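Long-range contacts in insecticidal crystal protein Cry35Ab1 (Bacillus thuringiensis, PDB 4JP0), which acts as one component of a binary insecticidal toxin against western corn rootworm, full toxicity requiring its partner Cry34Ab1: residues A[211-216]-A[308-313]; A[231-236]-A[291-296]. All blocks are in the same frame, centred on the assembly; numbering follows the deposited sequence.

Contact 1: A[211-216]-A[308-313]; sequences WQRAVG and NSIGFL
Strands 202-221 and 307-323, the two inner strands of a four-stranded antiparallel sheet in this Toxin_10 protein, meet here through W211-A214 and I310-L313. Q212 and L313 form a hydrogen-bonded pair: Q212 N gives its hydrogen to L313 O at 3.0 Å, and L313 N returns one to Q212 O. R213 and F312 follow as a non-hydrogen-bonded pair whose side chains diverge. A third bond, A214 N to G311 O at 2.8 Å, is straight at the hydrogen (168°). The CA-H groups of W211, R213 and F312 add contacts to carbonyl oxygens across the gap.

W211 carries CG beside its backbone N, anti to the carbonyl carbon (chi1 -68°), and from there the six-membered side of the indole comes to the L313 backbone, with CE3 3.4 Å from L313 C and 3.8 Å from F312 CB. NE1 donates to K156 O, and Y158 meets the indole edge-to-face. The F312 ring comes alongside the opposite strand's main chain: CD2 is 3.5 Å from R213 N, with Q212 C near the plane of the ring at its edge. L313 reaches A214 through CD1, 3.8 Å from A214 CB. R213 and I310 cross at about a right angle, I310 CD1 lying against the aliphatic CG and CD of the arginine, at 3.7 Å from R213 CD, while the guanidinium end leads away.

Between 211-216 and 308-313 the hydrogen bonds are thus all main chain to main chain; S217 OG, further along strand 202-221, takes G311 N. The side chains contribute apolar packing, and the one buried indole N-H is satisfied by a carbonyl outside the pair.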
ATOM      1  N   TRP A 211      -7.328  15.189 -11.059  1.00 19.87           N
ATOM      2  CA  TRP A 211      -8.575  15.180 -11.798  1.00 20.07           C
ATOM      3  C   TRP A 211      -8.289  14.863 -13.274  1.00 20.89           C
ATOM      4  O   TRP A 211      -7.226  15.212 -13.779  1.00 19.07           O
ATOM      5  CB  TRP A 211      -9.222  16.567 -11.701  1.00 20.27           C
ATOM      6  CG  TRP A 211      -9.715  16.925 -10.324  1.00 20.99           C
ATOM      7  CD1 TRP A 211      -9.090  17.721  -9.396  1.00 22.21           C
ATOM      8  CD2 TRP A 211     -10.948  16.502  -9.722  1.00 22.15           C
ATOM      9  NE1 TRP A 211      -9.870  17.835  -8.266  1.00 22.20           N
ATOM     10  CE2 TRP A 211     -11.010  17.085  -8.433  1.00 22.58           C
ATOM     11  CE3 TRP A 211     -12.039  15.733 -10.166  1.00 22.37           C
ATOM     12  CZ2 TRP A 211     -12.096  16.895  -7.569  1.00 23.41           C
ATOM     13  CZ3 TRP A 211     -13.141  15.530  -9.277  1.00 20.26           C
ATOM     14  CH2 TRP A 211     -13.150  16.112  -8.014  1.00 20.59           C
ATOM     15  N   GLN A 212      -9.261  14.221 -13.945  1.00 21.38           N
ATOM     16  CA  GLN A 212      -9.222  13.881 -15.356  1.00 22.82           C
ATOM     17  C   GLN A 212     -10.645  13.891 -15.949  1.00 23.23           C
ATOM     18  O   GLN A 212     -11.580  13.436 -15.313  1.00 22.16           O
ATOM     19  CB  GLN A 212      -8.629  12.471 -15.535  1.00 23.89           C
ATOM     20  CG  GLN A 212      -8.402  12.056 -16.980  1.00 27.07           C
ATOM     21  CD  GLN A 212      -7.702  10.689 -17.079  1.00 32.04           C
ATOM     22  OE1 GLN A 212      -8.275   9.718 -17.603  1.00 36.71           O
ATOM     23  NE2 GLN A 212      -6.480  10.607 -16.562  1.00 31.85           N
ATOM     24  N   ARG A 213     -10.780  14.403 -17.169  1.00 23.20           N
ATOM     25  CA  ARG A 213     -12.042  14.438 -17.892  1.00 25.15           C
ATOM     26  C   ARG A 213     -12.677  13.055 -17.918  1.00 24.43           C
ATOM     27  O   ARG A 213     -11.995  12.071 -18.121  1.00 22.88           O
ATOM     28  CB  ARG A 213     -11.755  14.916 -19.329  1.00 25.54           C
ATOM     29  CG  ARG A 213     -12.810  14.589 -20.374  1.00 32.65           C
ATOM     30  CD  ARG A 213     -12.395  14.981 -21.806  1.00 37.93           C
ATOM     31  NE  ARG A 213     -13.036  14.128 -22.807  1.00 45.55           N
ATOM     32  CZ  ARG A 213     -13.189  14.455 -24.089  1.00 49.11           C
ATOM     33  NH1 ARG A 213     -12.756  15.635 -24.532  1.00 52.11           N
ATOM     34  NH2 ARG A 213     -13.779  13.609 -24.931  1.00 49.68           N
ATOM     35  N   ALA A 214     -13.980  12.974 -17.676  1.00 24.12           N
ATOM     36  CA  ALA A 214     -14.671  11.693 -17.751  1.00 24.94           C
ATOM     37  C   ALA A 214     -15.043  11.418 -19.201  1.00 25.87           C
ATOM     38  O   ALA A 214     -15.699  12.239 -19.850  1.00 26.64           O
ATOM     39  CB  ALA A 214     -15.899  11.726 -16.919  1.00 24.80           C
ATOM     40  N   VAL A 215     -14.634  10.261 -19.698  1.00 26.50           N
ATOM     41  CA  VAL A 215     -14.918   9.867 -21.058  1.00 27.37           C
ATOM     42  C   VAL A 215     -16.451   9.774 -21.225  1.00 27.93           C
ATOM     43  O   VAL A 215     -17.152   9.114 -20.428  1.00 28.82           O
ATOM     44  CB  VAL A 215     -14.215   8.525 -21.418  1.00 27.35           C
ATOM     45  CG1 VAL A 215     -14.441   8.180 -22.895  1.00 29.27           C
ATOM     46  CG2 VAL A 215     -12.694   8.556 -21.080  1.00 28.76           C
ATOM     47  N   GLY A 216     -16.960  10.478 -22.227  1.00 28.32           N
ATOM     48  CA  GLY A 216     -18.379  10.510 -22.568  1.00 28.08           C
ATOM     49  C   GLY A 216     -19.119  11.726 -22.007  1.00 28.31           C
ATOM     50  O   GLY A 216     -20.275  12.009 -22.387  1.00 28.90           O
ATOM     51  N   ASN A 308     -22.432  24.202 -22.987  1.00 25.96           N
ATOM     52  CA  ASN A 308     -21.547  23.050 -23.085  1.00 26.17           C
ATOM     53  C   ASN A 308     -21.235  22.586 -21.667  1.00 24.83           C
ATOM     54  O   ASN A 308     -21.126  23.406 -20.753  1.00 21.98           O
ATOM     55  CB  ASN A 308     -20.256  23.412 -23.847  1.00 27.27           C
ATOM     56  CG  ASN A 308     -20.536  24.066 -25.243  1.00 33.22           C
ATOM     57  OD1 ASN A 308     -19.932  25.094 -25.606  1.00 41.31           O
ATOM     58  ND2 ASN A 308     -21.456  23.479 -26.009  1.00 36.38           N
ATOM     59  N   SER A 309     -21.083  21.273 -21.480  1.00 23.42           N
ATOM     60  CA  SER A 309     -20.775  20.731 -20.156  1.00 23.65           C
ATOM     61  C   SER A 309     -19.706  19.677 -20.305  1.00 23.83           C
ATOM     62  O   SER A 309     -19.551  19.095 -21.376  1.00 23.87           O
ATOM     63  CB  SER A 309     -22.025  20.085 -19.563  1.00 23.90           C
ATOM     64  OG  SER A 309     -21.810  19.599 -18.239  1.00 23.53           O
ATOM     65  N   ILE A 310     -18.949  19.466 -19.245  1.00 23.41           N
ATOM     66  CA  ILE A 310     -17.988  18.396 -19.211  1.00 23.02           C
ATOM     67  C   ILE A 310     -17.857  17.995 -17.756  1.00 22.76           C
ATOM     68  O   ILE A 310     -18.079  18.801 -16.856  1.00 21.65           O
ATOM     69  CB  ILE A 310     -16.629  18.839 -19.794  1.00 23.79           C
ATOM     70  CG1 ILE A 310     -15.702  17.622 -19.978  1.00 24.63           C
ATOM     71  CG2 ILE A 310     -15.995  19.866 -18.907  1.00 25.05           C
ATOM     72  CD1 ILE A 310     -14.509  17.857 -20.869  1.00 29.17           C
ATOM     73  N   GLY A 311     -17.465  16.752 -17.517  1.00 22.69           N
ATOM     74  CA  GLY A 311     -17.315  16.273 -16.165  1.00 22.34           C
ATOM     75  C   GLY A 311     -15.916  15.782 -15.854  1.00 22.53           C
ATOM     76  O   GLY A 311     -15.168  15.380 -16.755  1.00 22.50           O
ATOM     77  N   PHE A 312     -15.561  15.855 -14.577  1.00 21.28           N
ATOM     78  CA  PHE A 312     -14.279  15.334 -14.117  1.00 21.67           C
ATOM     79  C   PHE A 312     -14.440  14.326 -13.000  1.00 21.57           C
ATOM     80  O   PHE A 312     -15.409  14.372 -12.241  1.00 21.74           O
ATOM     81  CB  PHE A 312     -13.407  16.476 -13.628  1.00 20.26           C
ATOM     82  CG  PHE A 312     -13.037  17.452 -14.715  1.00 21.84           C
ATOM     83  CD1 PHE A 312     -13.802  18.586 -14.945  1.00 20.29           C
ATOM     84  CD2 PHE A 312     -11.927  17.230 -15.504  1.00 20.72           C
ATOM     85  CE1 PHE A 312     -13.482  19.471 -15.942  1.00 21.74           C
ATOM     86  CE2 PHE A 312     -11.583  18.126 -16.490  1.00 21.27           C
ATOM     87  CZ  PHE A 312     -12.361  19.252 -16.707  1.00 21.21           C
ATOM     88  N   LEU A 313     -13.462  13.433 -12.917  1.00 21.12           N
ATOM     89  CA  LEU A 313     -13.354  12.421 -11.865  1.00 21.27           C
ATOM     90  C   LEU A 313     -11.995  12.537 -11.214  1.00 21.04           C
ATOM     91  O   LEU A 313     -11.016  12.898 -11.875  1.00 20.30           O
ATOM     92  CB  LEU A 313     -13.455  11.031 -12.485  1.00 20.92           C
ATOM     93  CG  LEU A 313     -14.847  10.701 -13.024  1.00 22.77           C
ATOM     94  CD1 LEU A 313     -14.781   9.567 -14.012  1.00 22.09           C
ATOM     95  CD2 LEU A 313     -15.736  10.341 -11.807  1.00 22.33           C
TER

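Contact 2: A[231-236]-A[291-296]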
ATOM      1  N   TYR A 231     -21.182   8.499 -18.850  1.00 35.55           N
ATOM      2  CA  TYR A 231     -19.737   8.658 -18.777  1.00 34.99           C
ATOM      3  C   TYR A 231     -19.208   7.384 -18.169  1.00 34.40           C
ATOM      4  O   TYR A 231     -19.963   6.635 -17.557  1.00 34.65           O
ATOM      5  CB  TYR A 231     -19.303   9.884 -17.963  1.00 34.43           C
ATOM      6  CG  TYR A 231     -19.662   9.837 -16.506  1.00 34.61           C
ATOM      7  CD1 TYR A 231     -18.808   9.245 -15.580  1.00 35.89           C
ATOM      8  CD2 TYR A 231     -20.846  10.394 -16.039  1.00 36.00           C
ATOM      9  CE1 TYR A 231     -19.124   9.202 -14.259  1.00 37.86           C
ATOM     10  CE2 TYR A 231     -21.166  10.361 -14.693  1.00 38.06           C
ATOM     11  CZ  TYR A 231     -20.295   9.762 -13.812  1.00 38.47           C
ATOM     12  OH  TYR A 231     -20.569   9.694 -12.470  1.00 42.00           O
ATOM     13  N   GLU A 232     -17.922   7.138 -18.364  1.00 33.98           N
ATOM     14  CA  GLU A 232     -17.262   5.952 -17.856  1.00 34.06           C
ATOM     15  C   GLU A 232     -16.458   6.226 -16.591  1.00 33.58           C
ATOM     16  O   GLU A 232     -15.924   7.309 -16.410  1.00 32.52           O
ATOM     17  CB  GLU A 232     -16.301   5.449 -18.919  1.00 35.33           C
ATOM     18  CG  GLU A 232     -16.994   5.040 -20.211  1.00 38.83           C
ATOM     19  CD  GLU A 232     -15.995   4.743 -21.313  1.00 45.43           C
ATOM     20  OE1 GLU A 232     -14.788   4.533 -20.983  1.00 50.43           O
ATOM     21  OE2 GLU A 232     -16.412   4.719 -22.495  1.00 49.21           O
ATOM     22  N   TRP A 233     -16.363   5.236 -15.724  1.00 32.38           N
ATOM     23  CA  TRP A 233     -15.513   5.363 -14.551  1.00 31.91           C
ATOM     24  C   TRP A 233     -15.103   3.966 -14.152  1.00 31.84           C
ATOM     25  O   TRP A 233     -15.485   2.993 -14.814  1.00 31.79           O
ATOM     26  CB  TRP A 233     -16.219   6.094 -13.418  1.00 31.44           C
ATOM     27  CG  TRP A 233     -17.475   5.413 -12.928  1.00 31.38           C
ATOM     28  CD1 TRP A 233     -18.727   5.466 -13.483  1.00 30.69           C
ATOM     29  CD2 TRP A 233     -17.591   4.614 -11.756  1.00 31.46           C
ATOM     30  NE1 TRP A 233     -19.609   4.727 -12.729  1.00 28.90           N
ATOM     31  CE2 TRP A 233     -18.930   4.189 -11.662  1.00 31.72           C
ATOM     32  CE3 TRP A 233     -16.682   4.187 -10.786  1.00 32.10           C
ATOM     33  CZ2 TRP A 233     -19.383   3.374 -10.630  1.00 34.16           C
ATOM     34  CZ3 TRP A 233     -17.126   3.383  -9.761  1.00 33.41           C
ATOM     35  CH2 TRP A 233     -18.463   2.976  -9.689  1.00 32.64           C
ATOM     36  N   GLY A 234     -14.342   3.857 -13.072  1.00 31.69           N
ATOM     37  CA  GLY A 234     -13.845   2.561 -12.640  1.00 32.20           C
ATOM     38  C   GLY A 234     -12.384   2.422 -13.047  1.00 32.16           C
ATOM     39  O   GLY A 234     -11.571   3.320 -12.821  1.00 30.81           O
ATOM     40  N   THR A 235     -12.057   1.310 -13.681  1.00 31.87           N
ATOM     41  CA  THR A 235     -10.695   1.094 -14.125  1.00 32.19           C
ATOM     42  C   THR A 235     -10.687   0.217 -15.339  1.00 32.77           C
ATOM     43  O   THR A 235     -11.559  -0.637 -15.486  1.00 33.69           O
ATOM     44  CB  THR A 235      -9.851   0.461 -13.011  1.00 32.02           C
ATOM     45  OG1 THR A 235      -8.504   0.282 -13.479  1.00 31.17           O
ATOM     46  CG2 THR A 235     -10.335  -0.960 -12.718  1.00 30.60           C
ATOM     47  N   GLU A 236      -9.715   0.438 -16.211  1.00 33.55           N
ATOM     48  CA  GLU A 236      -9.558  -0.380 -17.401  1.00 35.51           C
ATOM     49  C   GLU A 236      -8.378  -1.306 -17.222  1.00 35.15           C
ATOM     50  O   GLU A 236      -8.014  -2.051 -18.130  1.00 36.23           O
ATOM     51  CB  GLU A 236      -9.335   0.481 -18.648  1.00 36.93           C
ATOM     52  CG  GLU A 236     -10.569   1.232 -19.127  1.00 40.57           C
ATOM     53  CD  GLU A 236     -10.320   2.025 -20.395  1.00 45.64           C
ATOM     54  OE1 GLU A 236      -9.153   2.067 -20.854  1.00 47.22           O
ATOM     55  OE2 GLU A 236     -11.291   2.622 -20.922  1.00 48.98           O
ATOM     56  N   GLU A 291     -14.475  -2.641 -11.695  1.00 36.10           N
ATOM     57  CA  GLU A 291     -14.242  -2.889 -13.096  1.00 37.19           C
ATOM     58  C   GLU A 291     -14.425  -1.606 -13.905  1.00 37.24           C
ATOM     59  O   GLU A 291     -14.069  -0.568 -13.461  1.00 36.12           O
ATOM     60  CB  GLU A 291     -15.106  -4.008 -13.635  1.00 38.37           C
ATOM     61  CG  GLU A 291     -15.618  -4.944 -12.602  1.00 42.56           C
ATOM     62  CD  GLU A 291     -16.395  -6.098 -13.165  1.00 47.99           C
ATOM     63  OE1 GLU A 291     -16.753  -6.099 -14.367  1.00 50.26           O
ATOM     64  OE2 GLU A 291     -16.621  -7.016 -12.380  1.00 52.09           O
ATOM     65  N   LYS A 292     -14.976  -1.726 -15.092  1.00 37.51           N
ATOM     66  CA  LYS A 292     -15.269  -0.591 -15.957  1.00 39.10           C
ATOM     67  C   LYS A 292     -16.796  -0.361 -15.952  1.00 39.22           C
ATOM     68  O   LYS A 292     -17.560  -1.285 -16.233  1.00 37.32           O
ATOM     69  CB  LYS A 292     -14.762  -0.894 -17.376  1.00 39.44           C
ATOM     70  CG  LYS A 292     -15.009   0.185 -18.407  1.00 42.36           C
ATOM     71  CD  LYS A 292     -14.242  -0.110 -19.702  1.00 47.20           C
ATOM     72  CE  LYS A 292     -14.438   0.991 -20.750  1.00 50.85           C
ATOM     73  NZ  LYS A 292     -13.207   1.258 -21.591  1.00 52.45           N
ATOM     74  N   TYR A 293     -17.234   0.861 -15.636  1.00 40.12           N
ATOM     75  CA  TYR A 293     -18.674   1.177 -15.567  1.00 41.40           C
ATOM     76  C   TYR A 293     -19.125   2.374 -16.392  1.00 42.46           C
ATOM     77  O   TYR A 293     -18.306   3.127 -16.909  1.00 42.09           O
ATOM     78  CB  TYR A 293     -19.096   1.427 -14.119  1.00 41.70           C
ATOM     79  CG  TYR A 293     -18.636   0.351 -13.186  1.00 39.82           C
ATOM     80  CD1 TYR A 293     -17.553   0.565 -12.336  1.00 38.74           C
ATOM     81  CD2 TYR A 293     -19.266  -0.898 -13.168  1.00 39.01           C
ATOM     82  CE1 TYR A 293     -17.114  -0.423 -11.489  1.00 38.77           C
ATOM     83  CE2 TYR A 293     -18.831  -1.892 -12.334  1.00 40.12           C
ATOM     84  CZ  TYR A 293     -17.755  -1.649 -11.491  1.00 38.05           C
ATOM     85  OH  TYR A 293     -17.315  -2.624 -10.648  1.00 38.38           O
ATOM     86  N   GLN A 294     -20.449   2.529 -16.507  1.00 43.58           N
ATOM     87  CA  GLN A 294     -21.057   3.700 -17.158  1.00 45.02           C
ATOM     88  C   GLN A 294     -22.202   4.215 -16.305  1.00 45.22           C
ATOM     89  O   GLN A 294     -23.138   3.485 -16.015  1.00 44.76           O
ATOM     90  CB  GLN A 294     -21.579   3.362 -18.540  1.00 45.24           C
ATOM     91  CG  GLN A 294     -20.593   2.594 -19.373  1.00 48.98           C
ATOM     92  CD  GLN A 294     -20.593   3.037 -20.823  1.00 52.81           C
ATOM     93  OE1 GLN A 294     -21.644   3.363 -21.377  1.00 54.24           O
ATOM     94  NE2 GLN A 294     -19.406   3.049 -21.444  1.00 54.69           N
ATOM     95  N   GLU A 295     -22.114   5.464 -15.873  1.00 44.99           N
ATOM     96  CA  GLU A 295     -23.139   5.997 -15.014  1.00 45.31           C
ATOM     97  C   GLU A 295     -24.061   6.841 -15.852  1.00 44.71           C
ATOM     98  O   GLU A 295     -23.618   7.740 -16.575  1.00 43.54           O
ATOM     99  CB  GLU A 295     -22.536   6.835 -13.888  1.00 46.18           C
ATOM    100  CG  GLU A 295     -23.560   7.288 -12.853  1.00 50.34           C
ATOM    101  CD  GLU A 295     -24.272   6.131 -12.171  1.00 56.01           C
ATOM    102  OE1 GLU A 295     -23.741   5.000 -12.221  1.00 59.39           O
ATOM    103  OE2 GLU A 295     -25.369   6.343 -11.587  1.00 59.28           O
ATOM    104  N   GLN A 296     -25.347   6.542 -15.768  1.00 44.25           N
ATOM    105  CA  GLN A 296     -26.328   7.325 -16.518  1.00 45.12           C
ATOM    106  C   GLN A 296     -26.468   8.664 -15.822  1.00 44.64           C
ATOM    107  O   GLN A 296     -26.516   8.725 -14.592  1.00 45.54           O
ATOM    108  CB  GLN A 296     -27.669   6.591 -16.546  1.00 45.30           C
ATOM    109  CG  GLN A 296     -28.758   7.279 -17.364  1.00 49.64           C
ATOM    110  CD  GLN A 296     -30.037   6.451 -17.404  1.00 54.67           C
ATOM    111  OE1 GLN A 296     -30.069   5.320 -16.898  1.00 56.66           O
ATOM    112  NE2 GLN A 296     -31.087   7.003 -18.009  1.00 55.43           N
TER
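The indole of W233 has Y293 over one face: Y293 CB sits above the five-membered ring, 3.9 Å from its centroid and 23° off the normal, a CH-pi contact, while Y293 CD1 lies above the plane toward the rim, 3.7 Å from W233 CH2. The two ring planes are inclined at 38°, so the pair is oblique. W233 CG is held between backbone N and carbonyl carbon (chi1 61°), and the indole beyond it comes over to strand 292-301, where Y293 covers it. Y231 likewise receives E295 CB over a face, 4.1 Å from the ring centroid, with the glutamate side chain running beside the tyrosine and pointing the same way. W233 NE1 is buried without a polar partner; its nearest neighbours across the contact are the methylenes of Y293 and E295.

These rings line one face of an antiparallel two-stranded pairing. W233 and Y293 exchange main-chain bonds, the straighter being Y293 N to W233 O at 2.9 Å. E295 N bonds Y231 O, but the return bond from Y231 N is weak. Beyond the last pair, T235 N reaches E291 O at 2.8 Å. G234 CA lies 3.2 Å from E291 O, a CA-H...O contact.

On the other face E232 and Q294 run side by side, Q294 NE2 3.4 Å from E232 CG. K292 NZ has E232 OE1 as a long salt-bridge partner; its approach to E236 OE2 is implausibly short at 2.4 Å, and its detail is doubtful. Y293 OH accepts from E291 N and is also bonded to K288 NZ.

Strand 327-346 packs against the aromatic face, Y341 stacking on Y231 and S336 and N338 touching W233; I253 meets both W233 and Y293, and Y231 touches A214 and S217 of strand 202-221.

In the fold
Following the chain from the N terminus, strand 202-221 carries the first half of contact 1 and strand 225-234, next in order, the first half of contact 2. After helices 240-247 and 272-279, strand 292-301 returns to close contact 2; strand 307-323 then closes contact 1. Contact 2 is therefore nested within the longer loop of contact 1. Their centres are 12 Å apart and they touch directly: V215 O lies 3.0 Å from E232 N, a probable hydrogen bond, and L313 CD1 packs on W233 CB. Contact 1 lies within the four-stranded sheet and contact 2 within the two-stranded one; the V215-E232 and L313-W233 meetings bring the two together.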